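Local coordinates for protein trichosurin (Trichosurus vulpecula, PDB 2RA6) that binds 4-ethylphenol as a homodimeric lipocalin of possum milk whey and probably carries small molecules, at the interface of chains A and B. Residues are numbered along the deposited sequence; one frame, centred on the assembly and turned at random. Chains: chain A/B, Trichosurin.

Contacts 1, 2 and 3 are neighbouring patches of one two-fold dimer interface, so each has a twin with the chains exchanged. The C-alpha centres of contacts 1 and 2 lie about 5 Å apart, and that of contact 3 lies about 8 Å from each. B:Arg150 takes part in all three. Contacts 1 and 2 also share A:Lys90 and A:Asp98. A:Tyr117 joins contacts 1 and 3, and A:Thr96 joins contacts 2 and 3. Chain A strands meet chiefly the B:Arg150 loop, with B:Tyr115, B:Val124 and B:Ser36 adding to it. One arginine thus links polar and apolar parts of the dimer.

Contact 1: the interface of chains A and B. Residues chain A 90, 98, 100, 117; chain B 115, 150.
This is a polar patch of the two-fold homodimer interface, in which an arginine and a tyrosine of chain B meet the chain A barrel and help join the two lipocalin subunits. B:Arg150 reaches A:Asp98 with an extended chain from CG to NE. B:Arg150 NE gives a nearly straight bond, 175° at the hydrogen, to A:Asp98 OD1 at 2.8 Å, and this is also a salt bridge. OD1 lies in the guanidinium plane and is met on the syn side, slightly out of the carboxylate plane. The carboxylate and guanidinium planes are turned 45° apart, and the second bond, NH2 to OD2, is weak. The phenol A:Tyr117 OH donates to A:Asp98 OD1 at 2.6 Å, from the anti side and tilted out of the plane. Two donors therefore grip one oxygen and would favour a charged carboxylate. B:Tyr115 crosses A:Tyr117 at about a right angle and donates its OH to the A:Tyr117 OH at 3.0 Å. That acceptor lies in the plane of the B:Tyr115 ring, at its edge. Water 2 links the B:Tyr115 OH, at 2.6 Å, to the A:Tyr100 OH. The A:Lys90 ammonium NZ sits over one guanidinium face, towards its rim, 3.7 Å from B:Arg150 NH1. The A:Asp98 carboxylate lies near both and may temper the like charges. The site ties the two barrels together through a chain of polar bonds and a water bridge.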
# COMPACT_ATOMS: atom_id res chain seq x y z
N LYS A 90 1.72 -3.14 -11.15
CA LYS A 90 1.90 -4.44 -10.52
C LYS A 90 3.26 -4.96 -10.95
O LYS A 90 3.62 -4.88 -12.13
CB LYS A 90 0.80 -5.40 -10.97
CG LYS A 90 0.62 -6.60 -10.05
CD LYS A 90 0.04 -6.17 -8.70
CE LYS A 90 -0.15 -7.36 -7.77
NZ LYS A 90 -1.05 -8.40 -8.37
N ASP A 98 2.56 -4.20 -5.15
CA ASP A 98 1.62 -3.20 -5.61
C ASP A 98 2.50 -1.95 -5.59
O ASP A 98 3.04 -1.57 -4.55
CB ASP A 98 0.45 -3.08 -4.62
CG ASP A 98 -0.61 -4.13 -4.88
OD1 ASP A 98 -1.28 -4.58 -3.93
OD2 ASP A 98 -0.80 -4.52 -6.06
N TYR A 100 3.09 2.15 -6.40
CA TYR A 100 2.42 3.44 -6.55
C TYR A 100 3.43 4.53 -6.89
O TYR A 100 4.46 4.67 -6.23
CB TYR A 100 1.68 3.82 -5.27
CG TYR A 100 0.51 2.94 -4.95
CD1 TYR A 100 -0.75 3.20 -5.48
CD2 TYR A 100 0.66 1.83 -4.12
CE1 TYR A 100 -1.84 2.38 -5.19
CE2 TYR A 100 -0.42 1.00 -3.82
CZ TYR A 100 -1.66 1.28 -4.36
OH TYR A 100 -2.73 0.47 -4.06
N TYR A 117 4.76 -8.28 -1.01
CA TYR A 117 4.15 -9.42 -0.34
C TYR A 117 5.07 -10.61 -0.61
O TYR A 117 5.19 -11.07 -1.74
CB TYR A 117 2.75 -9.71 -0.89
CG TYR A 117 1.89 -8.48 -1.04
CD1 TYR A 117 1.80 -7.81 -2.26
CD2 TYR A 117 1.16 -7.98 0.04
CE1 TYR A 117 1.02 -6.67 -2.40
CE2 TYR A 117 0.38 -6.83 -0.10
CZ TYR A 117 0.32 -6.18 -1.32
OH TYR A 117 -0.46 -5.05 -1.48
N TYR B 115 -3.19 -0.01 4.44
CA TYR B 115 -1.81 -0.41 4.67
C TYR B 115 -1.58 0.14 6.06
O TYR B 115 -1.41 1.35 6.25
CB TYR B 115 -0.88 0.22 3.64
CG TYR B 115 -1.01 -0.42 2.28
CD1 TYR B 115 -0.62 -1.75 2.07
CD2 TYR B 115 -1.58 0.27 1.21
CE1 TYR B 115 -0.79 -2.37 0.84
CE2 TYR B 115 -1.76 -0.35 -0.03
CZ TYR B 115 -1.36 -1.67 -0.20
OH TYR B 115 -1.54 -2.29 -1.42
N ARG B 150 -1.99 -12.29 -4.46
CA ARG B 150 -0.85 -11.57 -3.91
C ARG B 150 -0.04 -12.45 -2.97
O ARG B 150 0.97 -12.02 -2.42
CB ARG B 150 -1.33 -10.29 -3.23
CG ARG B 150 -1.71 -9.23 -4.25
CD ARG B 150 -2.37 -8.02 -3.63
NE ARG B 150 -2.55 -6.95 -4.60
CZ ARG B 150 -3.26 -7.05 -5.72
NH1 ARG B 150 -3.86 -8.19 -6.04
NH2 ARG B 150 -3.36 -6.01 -6.54
O HOH W 1 3.78 -13.28 -2.41
O HOH W 2 -3.08 -1.98 -3.47

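Contact 2: the interface of chains A and B. Residues chain A 90, 96, 98; chain B 149-150.
Strands 88-92 and 96-102 of chain A meet the loop of chain B that follows helix 137-148, where A:Thr96 touches B:Arg150 and B:Asn149. In this lipocalin the two strands belong to the beta-barrel, and the helix is the one that packs against the barrel in this family. A:Thr96 stands at the start of its strand and uses both branches of its side chain. The hydroxyl OG1 of A:Thr96 donates to the backbone carbonyl O of B:Arg150 at 3.0 Å. The donor comes from the flank of the carbonyl, with a C=O...donor angle of 106° and a tilt of 34° from the carbonyl plane. OG1 stands between its own backbone N and carbonyl carbon, chi1 61°, which turns it towards the loop. The methyl CG2 of A:Thr96, anti to the carbonyl carbon, faces the preceding residue and lies 3.9 Å from the backbone O of B:Asn149. A:Thr96 OG1 is also 3.5 Å from CA of B:Arg150, close to the root of that side chain. B:Arg150 is thus held at two levels: its backbone by A:Thr96 and its guanidinium by A:Asp98. The bends of the A:Lys90 chain at chi2 and chi4 bring its CE and NZ to that guanidinium. B:Asn149 buries 20 Å² here, with its backbone making the nearest approach.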
# COMPACT_ATOMS: atom_id res chain seq x y z
N LYS A 90 1.72 -3.14 -11.15
CA LYS A 90 1.90 -4.44 -10.52
C LYS A 90 3.26 -4.96 -10.95
O LYS A 90 3.62 -4.88 -12.13
CB LYS A 90 0.80 -5.40 -10.97
CG LYS A 90 0.62 -6.60 -10.05
CD LYS A 90 0.04 -6.17 -8.70
CE LYS A 90 -0.15 -7.36 -7.77
NZ LYS A 90 -1.05 -8.40 -8.37
N THR A 96 5.15 -10.60 -4.89
CA THR A 96 4.33 -9.71 -5.70
C THR A 96 4.41 -8.32 -5.08
O THR A 96 4.69 -8.18 -3.89
CB THR A 96 2.86 -10.17 -5.75
OG1 THR A 96 2.31 -10.18 -4.43
CG2 THR A 96 2.78 -11.58 -6.33
N ASP A 98 2.56 -4.20 -5.15
CA ASP A 98 1.62 -3.20 -5.61
C ASP A 98 2.50 -1.95 -5.59
O ASP A 98 3.04 -1.57 -4.55
CB ASP A 98 0.45 -3.08 -4.62
CG ASP A 98 -0.61 -4.13 -4.88
OD1 ASP A 98 -1.28 -4.58 -3.93
OD2 ASP A 98 -0.80 -4.52 -6.06
N ASN B 149 -4.14 -13.84 -5.00
CA ASN B 149 -3.11 -13.73 -6.03
C ASN B 149 -1.87 -13.02 -5.55
O ASN B 149 -0.80 -13.13 -6.17
CB ASN B 149 -3.66 -13.01 -7.26
CG ASN B 149 -4.61 -13.86 -8.06
OD1 ASN B 149 -4.58 -15.09 -7.97
ND2 ASN B 149 -5.45 -13.23 -8.86
N ARG B 150 -1.99 -12.29 -4.46
CA ARG B 150 -0.85 -11.57 -3.91
C ARG B 150 -0.04 -12.45 -2.97
O ARG B 150 0.97 -12.02 -2.42
CB ARG B 150 -1.33 -10.29 -3.23
CG ARG B 150 -1.71 -9.23 -4.25
CD ARG B 150 -2.37 -8.02 -3.63
NE ARG B 150 -2.55 -6.95 -4.60
CZ ARG B 150 -3.26 -7.05 -5.72
NH1 ARG B 150 -3.86 -8.19 -6.04
NH2 ARG B 150 -3.36 -6.01 -6.54

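Contact 3: the interface of chains A and B. Residues chain A 96, 117, 120, 122; chain B 36, 124, 150, 152.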
# COMPACT_ATOMS: atom_id res chain seq x y z
N THR A 96 5.15 -10.60 -4.89
CA THR A 96 4.33 -9.71 -5.70
C THR A 96 4.41 -8.32 -5.08
O THR A 96 4.69 -8.18 -3.89
CB THR A 96 2.86 -10.17 -5.75
OG1 THR A 96 2.31 -10.18 -4.43
CG2 THR A 96 2.78 -11.58 -6.33
N TYR A 117 4.76 -8.28 -1.01
CA TYR A 117 4.15 -9.42 -0.34
C TYR A 117 5.07 -10.61 -0.61
O TYR A 117 5.19 -11.07 -1.74
CB TYR A 117 2.75 -9.71 -0.89
CG TYR A 117 1.89 -8.48 -1.04
CD1 TYR A 117 1.80 -7.81 -2.26
CD2 TYR A 117 1.16 -7.98 0.04
CE1 TYR A 117 1.02 -6.67 -2.40
CE2 TYR A 117 0.38 -6.83 -0.10
CZ TYR A 117 0.32 -6.18 -1.32
OH TYR A 117 -0.46 -5.05 -1.48
N GLY A 120 3.72 -14.35 2.58
CA GLY A 120 2.63 -13.90 3.44
C GLY A 120 2.97 -12.71 4.32
O GLY A 120 2.16 -12.29 5.14
N VAL A 122 4.11 -8.65 4.63
CA VAL A 122 4.02 -7.38 3.90
C VAL A 122 5.07 -6.38 4.37
O VAL A 122 5.30 -6.22 5.57
CB VAL A 122 2.63 -6.71 4.09
CG1 VAL A 122 2.53 -5.46 3.22
CG2 VAL A 122 1.52 -7.69 3.76
N SER B 36 -3.57 -9.75 5.89
CA SER B 36 -2.33 -10.49 5.91
C SER B 36 -2.20 -11.14 7.29
O SER B 36 -1.48 -12.13 7.45
CB SER B 36 -1.15 -9.55 5.63
OG SER B 36 -1.22 -8.38 6.43
N VAL B 124 -1.73 -5.57 5.71
CA VAL B 124 -2.71 -5.10 4.75
C VAL B 124 -4.07 -5.64 5.17
O VAL B 124 -4.21 -6.81 5.55
CB VAL B 124 -2.37 -5.56 3.32
CG1 VAL B 124 -2.42 -7.08 3.22
CG2 VAL B 124 -3.35 -4.94 2.33
N ARG B 150 -1.99 -12.29 -4.46
CA ARG B 150 -0.85 -11.57 -3.91
C ARG B 150 -0.04 -12.45 -2.97
O ARG B 150 0.97 -12.02 -2.42
CB ARG B 150 -1.33 -10.29 -3.23
CG ARG B 150 -1.71 -9.23 -4.25
CD ARG B 150 -2.37 -8.02 -3.63
NE ARG B 150 -2.55 -6.95 -4.60
CZ ARG B 150 -3.26 -7.05 -5.72
NH1 ARG B 150 -3.86 -8.19 -6.04
NH2 ARG B 150 -3.36 -6.01 -6.54
N PHE B 152 -1.67 -14.79 -0.48
CA PHE B 152 -2.33 -15.07 0.79
C PHE B 152 -3.28 -16.25 0.68
O PHE B 152 -3.81 -16.55 -0.39
CB PHE B 152 -3.08 -13.83 1.28
CG PHE B 152 -2.18 -12.66 1.53
CD1 PHE B 152 -2.17 -11.58 0.66
CD2 PHE B 152 -1.32 -12.65 2.62
CE1 PHE B 152 -1.31 -10.50 0.87
CE2 PHE B 152 -0.45 -11.58 2.84
CZ PHE B 152 -0.45 -10.50 1.96
O HOH W 3 -0.09 -13.77 5.86
O HOH W 4 3.78 -13.28 -2.41
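A:Tyr117 meets B:Phe152 across the dimer interface and can be followed outward from its CB. CB of A:Tyr117 lies 3.3 Å from the backbone O of B:Arg150. CG is farther from that oxygen. Chain B then covers one face of the ring. B:Arg150 lies over the CD1-CE1 rim, and the CE1-CZ edge of B:Phe152 comes over the CD2 rim, with CD2 of A:Tyr117 3.6 Å from CZ of B:Phe152. The two aromatic side chains cross at about a right angle. CE2 of A:Tyr117 is 4.2 Å from CE1 of B:Phe152. At the tip, A:Tyr117 OH lies 4.1 Å from CD of B:Arg150. B:Phe152 also reaches A:Gly120, its CE2 3.6 Å from the A:Gly120 carbonyl O. In A:Val122, CG1 is anti to the backbone N (chi1 -175°), and CG2, beside that N, faces chain B. A:Val122 CG2 lies 3.8 Å from B:Ser36 CB. It also meets B:Phe152 and B:Val124. Behind this, the B:Ser36 hydroxyl OG accepts the backbone N-H of B:Val124 (N to OG 2.9 Å), which helps fix the serine. Water 3 bridges the carbonyls of A:Gly120 and B:Ser36, and water 4 those of A:Tyr117 and B:Arg150. The patch gives the homodimer an apolar seam bordered by water bridges.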